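Sortase family protein (Streptococcus agalactiae, PDB 4D7W) is a class C sortase, a cysteine transpeptidase that probably helps assemble pili on the bacterial surface by joining pilin subunits covalently. Local coordinates at residues V85-S97 with S107-F121. Sequence-based numbering, arbitrary orientation.
Sequences VLQTSIGHLEGSS and SILSGHRGLPSSRLF
In the beta-barrel of the sortase fold, strand 90-92 pairs antiparallel with strand 107-110, and its other edge runs parallel to strand 73-79. Gly-91 and Ser-110 form a hydrogen-bonded pair, N to O 2.8 Å from Gly-91 to Ser-110 and 2.7 Å in return; Leu-93 N continues the ladder to Ile-108 O. Beyond it a type I turn, Leu-93 to Ser-96, carries the chain round. Ser-96 OG sits between its backbone N and carbonyl carbon (chi1 65°), where it gives a hydrogen bond to Leu-93 O and takes one from Ile-108 N (3.1 Å).

Toward Phe-121 the contact is apolar: Ile-90 CD1 lies over one ring face, 3.7 Å from the centroid of Phe-121, a CH-pi contact offset toward the rim. Leu-86 CB likewise lies over a face of the His-112 ring, and a water ties Leu-86 O and Ser-89 O to His-112 N, filling in where direct strand pairing has ended. His-92 and Leu-109 form a non-hydrogen-bonded pair, with Leu-109 CD2 at the edge of the imidazole.

At the far end His-92, whose ND1 bonds to Tyr-51, and Ser-107 share one acceptor. His-92 NE2 (2.8 Å) and Ser-107 OG (2.8 Å) reach Ser-97 O from opposite faces of its carbonyl plane, the imidazole donor standing 54° out of that plane.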
ATOM      1  N   VAL A  85       4.002   2.379 -13.016  1.00 46.67           N
ATOM      2  CA  VAL A  85       4.288   2.327 -11.586  1.00 44.69           C
ATOM      3  C   VAL A  85       5.023   1.044 -11.196  1.00 45.07           C
ATOM      4  O   VAL A  85       6.045   1.083 -10.496  1.00 47.31           O
ATOM      5  CB  VAL A  85       3.007   2.440 -10.728  1.00 41.87           C
ATOM      6  CG1 VAL A  85       3.314   2.079  -9.274  1.00 39.85           C
ATOM      7  CG2 VAL A  85       2.437   3.841 -10.795  1.00 41.91           C
ATOM      8  N   LEU A  86       4.525  -0.098 -11.654  1.00 45.81           N
ATOM      9  CA  LEU A  86       5.053  -1.369 -11.154  1.00 49.41           C
ATOM     10  C   LEU A  86       6.437  -1.718 -11.729  1.00 50.11           C
ATOM     11  O   LEU A  86       7.137  -2.568 -11.180  1.00 46.47           O
ATOM     12  CB  LEU A  86       4.060  -2.509 -11.427  1.00 53.60           C
ATOM     13  CG  LEU A  86       2.716  -2.490 -10.673  1.00 51.35           C
ATOM     14  CD1 LEU A  86       1.870  -3.697 -11.070  1.00 53.07           C
ATOM     15  CD2 LEU A  86       2.878  -2.423  -9.145  1.00 43.76           C
ATOM     16  N   GLN A  87       6.852  -1.053 -12.805  1.00 48.44           N
ATOM     17  CA  GLN A  87       8.159  -1.359 -13.375  1.00 55.86           C
ATOM     18  C   GLN A  87       9.301  -0.980 -12.425  1.00 55.62           C
ATOM     19  O   GLN A  87      10.357  -1.597 -12.468  1.00 56.79           O
ATOM     20  CB  GLN A  87       8.329  -0.680 -14.735  1.00 61.63           C
ATOM     21  CG  GLN A  87       7.568  -1.405 -15.846  1.00 69.91           C
ATOM     22  CD  GLN A  87       7.657  -0.719 -17.205  1.00 77.57           C
ATOM     23  OE1 GLN A  87       8.273   0.343 -17.344  1.00 79.01           O
ATOM     24  NE2 GLN A  87       7.032  -1.323 -18.214  1.00 79.47           N
ATOM     25  N   THR A  88       9.090  -0.003 -11.545  1.00 51.24           N
ATOM     26  CA  THR A  88      10.155   0.409 -10.626  1.00 52.88           C
ATOM     27  C   THR A  88       9.722   0.620  -9.173  1.00 51.81           C
ATOM     28  O   THR A  88      10.562   0.864  -8.302  1.00 50.69           O
ATOM     29  CB  THR A  88      10.807   1.721 -11.091  1.00 59.87           C
ATOM     30  OG1 THR A  88       9.833   2.777 -11.055  1.00 60.76           O
ATOM     31  CG2 THR A  88      11.365   1.567 -12.499  1.00 59.88           C
ATOM     32  N   SER A  89       8.421   0.550  -8.907  1.00 45.26           N
ATOM     33  CA  SER A  89       7.934   0.875  -7.574  1.00 47.00           C
ATOM     34  C   SER A  89       6.797  -0.020  -7.140  1.00 38.60           C
ATOM     35  O   SER A  89       6.436  -0.967  -7.830  1.00 33.24           O
ATOM     36  CB  SER A  89       7.484   2.330  -7.519  1.00 46.59           C
ATOM     37  OG  SER A  89       8.555   3.181  -7.870  1.00 56.12           O
ATOM     38  N   ILE A  90       6.234   0.300  -5.984  1.00 33.59           N
ATOM     39  CA  ILE A  90       5.100  -0.440  -5.479  1.00 31.47           C
ATOM     40  C   ILE A  90       3.834   0.346  -5.775  1.00 35.33           C
ATOM     41  O   ILE A  90       3.811   1.572  -5.632  1.00 31.86           O
ATOM     42  CB  ILE A  90       5.233  -0.693  -3.966  1.00 30.69           C
ATOM     43  CG1 ILE A  90       6.568  -1.391  -3.659  1.00 31.28           C
ATOM     44  CG2 ILE A  90       4.051  -1.492  -3.451  1.00 31.67           C
ATOM     45  CD1 ILE A  90       6.742  -2.726  -4.389  1.00 31.69           C
ATOM     46  N   GLY A  91       2.787  -0.358  -6.181  1.00 32.83           N
ATOM     47  CA  GLY A  91       1.539   0.291  -6.504  1.00 27.20           C
ATOM     48  C   GLY A  91       0.500   0.061  -5.428  1.00 30.63           C
ATOM     49  O   GLY A  91       0.522  -0.951  -4.724  1.00 30.78           O
ATOM     50  N   HIS A  92      -0.424   1.005  -5.302  1.00 27.52           N
ATOM     51  CA  HIS A  92      -1.551   0.826  -4.395  1.00 26.83           C
ATOM     52  C   HIS A  92      -2.820   0.502  -5.185  1.00 29.55           C
ATOM     53  O   HIS A  92      -3.188   1.245  -6.084  1.00 32.24           O
ATOM     54  CB  HIS A  92      -1.731   2.076  -3.537  1.00 29.73           C
ATOM     55  CG  HIS A  92      -3.018   2.097  -2.784  1.00 30.10           C
ATOM     56  ND1 HIS A  92      -4.132   2.767  -3.243  1.00 29.11           N
ATOM     57  CD2 HIS A  92      -3.378   1.512  -1.618  1.00 29.78           C
ATOM     58  CE1 HIS A  92      -5.125   2.591  -2.389  1.00 31.70           C
ATOM     59  NE2 HIS A  92      -4.693   1.839  -1.392  1.00 32.70           N
ATOM     60  N   LEU A  93      -3.487  -0.611  -4.867  1.00 25.68           N
ATOM     61  CA  LEU A  93      -4.709  -1.007  -5.587  1.00 28.15           C
ATOM     62  C   LEU A  93      -5.812   0.042  -5.401  1.00 33.80           C
ATOM     63  O   LEU A  93      -6.269   0.286  -4.285  1.00 29.80           O
ATOM     64  CB  LEU A  93      -5.208  -2.377  -5.116  1.00 31.91           C
ATOM     65  CG  LEU A  93      -6.206  -3.095  -6.029  1.00 42.69           C
ATOM     66  CD1 LEU A  93      -5.608  -3.326  -7.398  1.00 43.19           C
ATOM     67  CD2 LEU A  93      -6.653  -4.430  -5.438  1.00 44.71           C
ATOM     68  N   GLU A  94      -6.257   0.633  -6.507  1.00 33.62           N
ATOM     69  CA  GLU A  94      -6.951   1.922  -6.459  1.00 34.27           C
ATOM     70  C   GLU A  94      -8.283   1.863  -5.697  1.00 39.03           C
ATOM     71  O   GLU A  94      -8.714   2.861  -5.106  1.00 42.89           O
ATOM     72  CB  GLU A  94      -7.180   2.446  -7.889  1.00 36.27           C
ATOM     73  CG  GLU A  94      -8.271   1.706  -8.635  1.00 43.11           C
ATOM     74  CD  GLU A  94      -8.698   2.410  -9.927  1.00 52.29           C
ATOM     75  OE1 GLU A  94      -8.063   3.428 -10.287  1.00 51.27           O
ATOM     76  OE2 GLU A  94      -9.673   1.944 -10.574  1.00 55.07           O
ATOM     77  N   GLY A  95      -8.928   0.704  -5.699  1.00 34.57           N
ATOM     78  CA  GLY A  95     -10.193   0.568  -4.993  1.00 35.51           C
ATOM     79  C   GLY A  95     -10.091   0.149  -3.536  1.00 33.75           C
ATOM     80  O   GLY A  95     -11.117  -0.094  -2.892  1.00 33.48           O
ATOM     81  N   SER A  96      -8.869   0.058  -3.005  1.00 28.56           N
ATOM     82  CA  SER A  96      -8.686  -0.356  -1.613  1.00 28.84           C
ATOM     83  C   SER A  96      -8.471   0.851  -0.718  1.00 28.90           C
ATOM     84  O   SER A  96      -8.320   1.967  -1.198  1.00 27.57           O
ATOM     85  CB  SER A  96      -7.517  -1.353  -1.477  1.00 29.49           C
ATOM     86  OG  SER A  96      -6.252  -0.791  -1.806  1.00 26.15           O
ATOM     87  N   SER A  97      -8.495   0.642   0.597  1.00 28.93           N
ATOM     88  CA  SER A  97      -8.323   1.748   1.521  1.00 24.09           C
ATOM     89  C   SER A  97      -6.916   2.357   1.389  1.00 28.10           C
ATOM     90  O   SER A  97      -5.955   1.642   1.106  1.00 29.09           O
ATOM     91  CB  SER A  97      -8.562   1.287   2.968  1.00 29.76           C
ATOM     92  OG  SER A  97      -9.753   0.518   3.082  1.00 28.88           O
ATOM     93  N   SER A 107      -6.026  -1.938   3.048  1.00 25.07           N
ATOM     94  CA  SER A 107      -5.196  -1.373   2.005  1.00 25.23           C
ATOM     95  C   SER A 107      -4.442  -2.502   1.301  1.00 25.98           C
ATOM     96  O   SER A 107      -3.929  -3.411   1.959  1.00 27.04           O
ATOM     97  CB  SER A 107      -4.211  -0.369   2.611  1.00 24.79           C
ATOM     98  OG  SER A 107      -3.552   0.364   1.595  1.00 34.11           O
ATOM     99  N   ILE A 108      -4.358  -2.440  -0.022  1.00 26.18           N
ATOM    100  CA  ILE A 108      -3.662  -3.469  -0.793  1.00 25.35           C
ATOM    101  C   ILE A 108      -2.553  -2.855  -1.642  1.00 30.23           C
ATOM    102  O   ILE A 108      -2.806  -1.937  -2.428  1.00 28.06           O
ATOM    103  CB  ILE A 108      -4.620  -4.229  -1.700  1.00 27.82           C
ATOM    104  CG1 ILE A 108      -5.700  -4.917  -0.870  1.00 30.37           C
ATOM    105  CG2 ILE A 108      -3.862  -5.295  -2.529  1.00 31.38           C
ATOM    106  CD1 ILE A 108      -6.866  -5.453  -1.693  1.00 29.13           C
ATOM    107  N   LEU A 109      -1.337  -3.371  -1.470  1.00 25.88           N
ATOM    108  CA  LEU A 109      -0.146  -2.887  -2.145  1.00 22.79           C
ATOM    109  C   LEU A 109       0.419  -3.990  -3.036  1.00 31.99           C
ATOM    110  O   LEU A 109       0.585  -5.124  -2.590  1.00 33.41           O
ATOM    111  CB  LEU A 109       0.899  -2.460  -1.130  1.00 27.36           C
ATOM    112  CG  LEU A 109       0.441  -1.431  -0.102  1.00 27.26           C
ATOM    113  CD1 LEU A 109       1.620  -1.007   0.754  1.00 30.47           C
ATOM    114  CD2 LEU A 109      -0.195  -0.250  -0.813  1.00 31.26           C
ATOM    115  N   SER A 110       0.733  -3.647  -4.279  1.00 27.13           N
ATOM    116  CA  SER A 110       1.123  -4.639  -5.288  1.00 26.42           C
ATOM    117  C   SER A 110       2.497  -4.336  -5.895  1.00 34.08           C
ATOM    118  O   SER A 110       2.855  -3.174  -6.128  1.00 32.25           O
ATOM    119  CB  SER A 110       0.057  -4.689  -6.381  1.00 36.27           C
ATOM    120  OG  SER A 110       0.358  -5.654  -7.372  1.00 46.84           O
ATOM    121  N   GLY A 111       3.273  -5.385  -6.155  1.00 35.68           N
ATOM    122  CA  GLY A 111       4.585  -5.200  -6.734  1.00 35.77           C
ATOM    123  C   GLY A 111       4.979  -6.443  -7.512  1.00 36.92           C
ATOM    124  O   GLY A 111       4.657  -7.574  -7.103  1.00 36.99           O
ATOM    125  N   HIS A 112       5.657  -6.232  -8.635  1.00 37.82           N
ATOM    126  CA  HIS A 112       6.149  -7.343  -9.462  1.00 43.27           C
ATOM    127  C   HIS A 112       7.039  -8.285  -8.666  1.00 42.68           C
ATOM    128  O   HIS A 112       7.722  -7.874  -7.728  1.00 40.99           O
ATOM    129  CB  HIS A 112       6.922  -6.828 -10.675  1.00 49.42           C
ATOM    130  CG  HIS A 112       6.049  -6.372 -11.798  1.00 56.69           C
ATOM    131  ND1 HIS A 112       6.433  -5.390 -12.689  1.00 61.13           N
ATOM    132  CD2 HIS A 112       4.816  -6.770 -12.185  1.00 57.97           C
ATOM    133  CE1 HIS A 112       5.469  -5.197 -13.571  1.00 58.66           C
ATOM    134  NE2 HIS A 112       4.477  -6.024 -13.289  1.00 58.84           N
ATOM    135  N   ARG A 113       7.022  -9.559  -9.042  1.00 45.15           N
ATOM    136  CA  ARG A 113       7.865 -10.537  -8.386  1.00 44.50           C
ATOM    137  C   ARG A 113       9.201 -10.469  -9.103  1.00 50.32           C
ATOM    138  O   ARG A 113       9.606 -11.392  -9.823  1.00 52.27           O
ATOM    139  CB  ARG A 113       7.227 -11.934  -8.437  1.00 45.02           C
ATOM    140  CG  ARG A 113       7.897 -13.001  -7.574  1.00 49.49           C
ATOM    141  CD  ARG A 113       7.536 -12.874  -6.099  1.00 45.93           C
ATOM    142  NE  ARG A 113       8.238 -13.879  -5.298  1.00 49.23           N
ATOM    143  CZ  ARG A 113       7.799 -15.115  -5.071  1.00 51.76           C
ATOM    144  NH1 ARG A 113       6.656 -15.525  -5.601  1.00 49.47           N
ATOM    145  NH2 ARG A 113       8.508 -15.951  -4.322  1.00 58.10           N
ATOM    146  N   GLY A 114       9.859  -9.330  -8.941  1.00 51.61           N
ATOM    147  CA  GLY A 114      11.136  -9.090  -9.582  1.00 57.27           C
ATOM    148  C   GLY A 114      11.053  -8.729 -11.055  1.00 61.63           C
ATOM    149  O   GLY A 114      10.176  -9.197 -11.790  1.00 59.75           O
ATOM    150  N   LEU A 115      11.973  -7.868 -11.475  1.00 66.11           N
ATOM    151  CA  LEU A 115      12.210  -7.587 -12.884  1.00 70.37           C
ATOM    152  C   LEU A 115      13.717  -7.639 -13.110  1.00 77.28           C
ATOM    153  O   LEU A 115      14.482  -7.669 -12.143  1.00 74.57           O
ATOM    154  CB  LEU A 115      11.622  -6.232 -13.292  1.00 66.03           C
ATOM    155  CG  LEU A 115      10.105  -6.202 -13.514  1.00 63.00           C
ATOM    156  CD1 LEU A 115       9.670  -4.835 -14.001  1.00 61.58           C
ATOM    157  CD2 LEU A 115       9.681  -7.288 -14.498  1.00 62.13           C
ATOM    158  N   PRO A 116      14.144  -7.661 -14.385  1.00 85.74           N
ATOM    159  CA  PRO A 116      15.539  -7.860 -14.796  1.00 92.89           C
ATOM    160  C   PRO A 116      16.588  -7.114 -13.963  1.00 94.64           C
ATOM    161  O   PRO A 116      17.684  -7.643 -13.783  1.00 99.80           O
ATOM    162  CB  PRO A 116      15.537  -7.352 -16.240  1.00 94.73           C
ATOM    163  CG  PRO A 116      14.182  -7.726 -16.736  1.00 91.89           C
ATOM    164  CD  PRO A 116      13.248  -7.557 -15.552  1.00 87.32           C
ATOM    165  N   SER A 117      16.272  -5.921 -13.471  1.00 90.03           N
ATOM    166  CA  SER A 117      17.244  -5.172 -12.676  1.00 93.11           C
ATOM    167  C   SER A 117      16.583  -4.447 -11.511  1.00 89.49           C
ATOM    168  O   SER A 117      16.851  -3.270 -11.259  1.00 87.38           O
ATOM    169  CB  SER A 117      18.006  -4.176 -13.552  1.00 99.01           C
ATOM    170  OG  SER A 117      17.147  -3.171 -14.058  1.00101.93           O
ATOM    171  N   SER A 118      15.724  -5.167 -10.800  1.00 86.74           N
ATOM    172  CA  SER A 118      15.038  -4.628  -9.634  1.00 81.16           C
ATOM    173  C   SER A 118      14.321  -5.751  -8.881  1.00 71.21           C
ATOM    174  O   SER A 118      13.527  -6.491  -9.466  1.00 69.33           O
ATOM    175  CB  SER A 118      14.053  -3.532 -10.049  1.00 82.45           C
ATOM    176  OG  SER A 118      13.172  -3.991 -11.057  1.00 84.16           O
ATOM    177  N   ARG A 119      14.610  -5.880  -7.587  1.00 62.76           N
ATOM    178  CA  ARG A 119      14.028  -6.947  -6.784  1.00 58.08           C
ATOM    179  C   ARG A 119      12.520  -6.769  -6.627  1.00 52.05           C
ATOM    180  O   ARG A 119      11.759  -7.712  -6.833  1.00 52.45           O
ATOM    181  CB  ARG A 119      14.702  -7.016  -5.407  1.00 64.11           C
ATOM    182  CG  ARG A 119      16.120  -7.591  -5.433  1.00 72.21           C
ATOM    183  CD  ARG A 119      16.815  -7.536  -4.066  1.00 77.83           C
ATOM    184  NE  ARG A 119      17.152  -6.171  -3.650  1.00 82.48           N
ATOM    185  CZ  ARG A 119      16.661  -5.574  -2.565  1.00 84.18           C
ATOM    186  NH1 ARG A 119      15.816  -6.222  -1.775  1.00 86.01           N
ATOM    187  NH2 ARG A 119      17.020  -4.331  -2.260  1.00 82.65           N
ATOM    188  N   LEU A 120      12.097  -5.559  -6.275  1.00 49.76           N
ATOM    189  CA  LEU A 120      10.693  -5.280  -5.964  1.00 47.25           C
ATOM    190  C   LEU A 120      10.198  -6.215  -4.843  1.00 46.14           C
ATOM    191  O   LEU A 120      10.778  -6.242  -3.758  1.00 44.25           O
ATOM    192  CB  LEU A 120       9.836  -5.405  -7.226  1.00 44.49           C
ATOM    193  CG  LEU A 120      10.289  -4.457  -8.346  1.00 48.13           C
ATOM    194  CD1 LEU A 120       9.729  -4.842  -9.711  1.00 49.40           C
ATOM    195  CD2 LEU A 120       9.925  -3.019  -8.003  1.00 48.47           C
ATOM    196  N   PHE A 121       9.143  -6.981  -5.098  1.00 42.01           N
ATOM    197  CA  PHE A 121       8.649  -7.932  -4.099  1.00 41.71           C
ATOM    198  C   PHE A 121       9.158  -9.372  -4.338  1.00 49.62           C
ATOM    199  O   PHE A 121       8.496 -10.338  -3.950  1.00 42.66           O
ATOM    200  CB  PHE A 121       7.121  -7.925  -4.075  1.00 39.80           C
ATOM    201  CG  PHE A 121       6.515  -6.819  -3.215  1.00 38.44           C
ATOM    202  CD1 PHE A 121       7.320  -6.002  -2.431  1.00 38.98           C
ATOM    203  CD2 PHE A 121       5.140  -6.616  -3.196  1.00 36.66           C
ATOM    204  CE1 PHE A 121       6.760  -4.989  -1.641  1.00 37.74           C
ATOM    205  CE2 PHE A 121       4.574  -5.616  -2.400  1.00 35.44           C
ATOM    206  CZ  PHE A 121       5.391  -4.802  -1.634  1.00 35.98           C
TER
HETATM  207  O   HOH W   1       6.270  -3.552  -8.902  1.00 40.29           O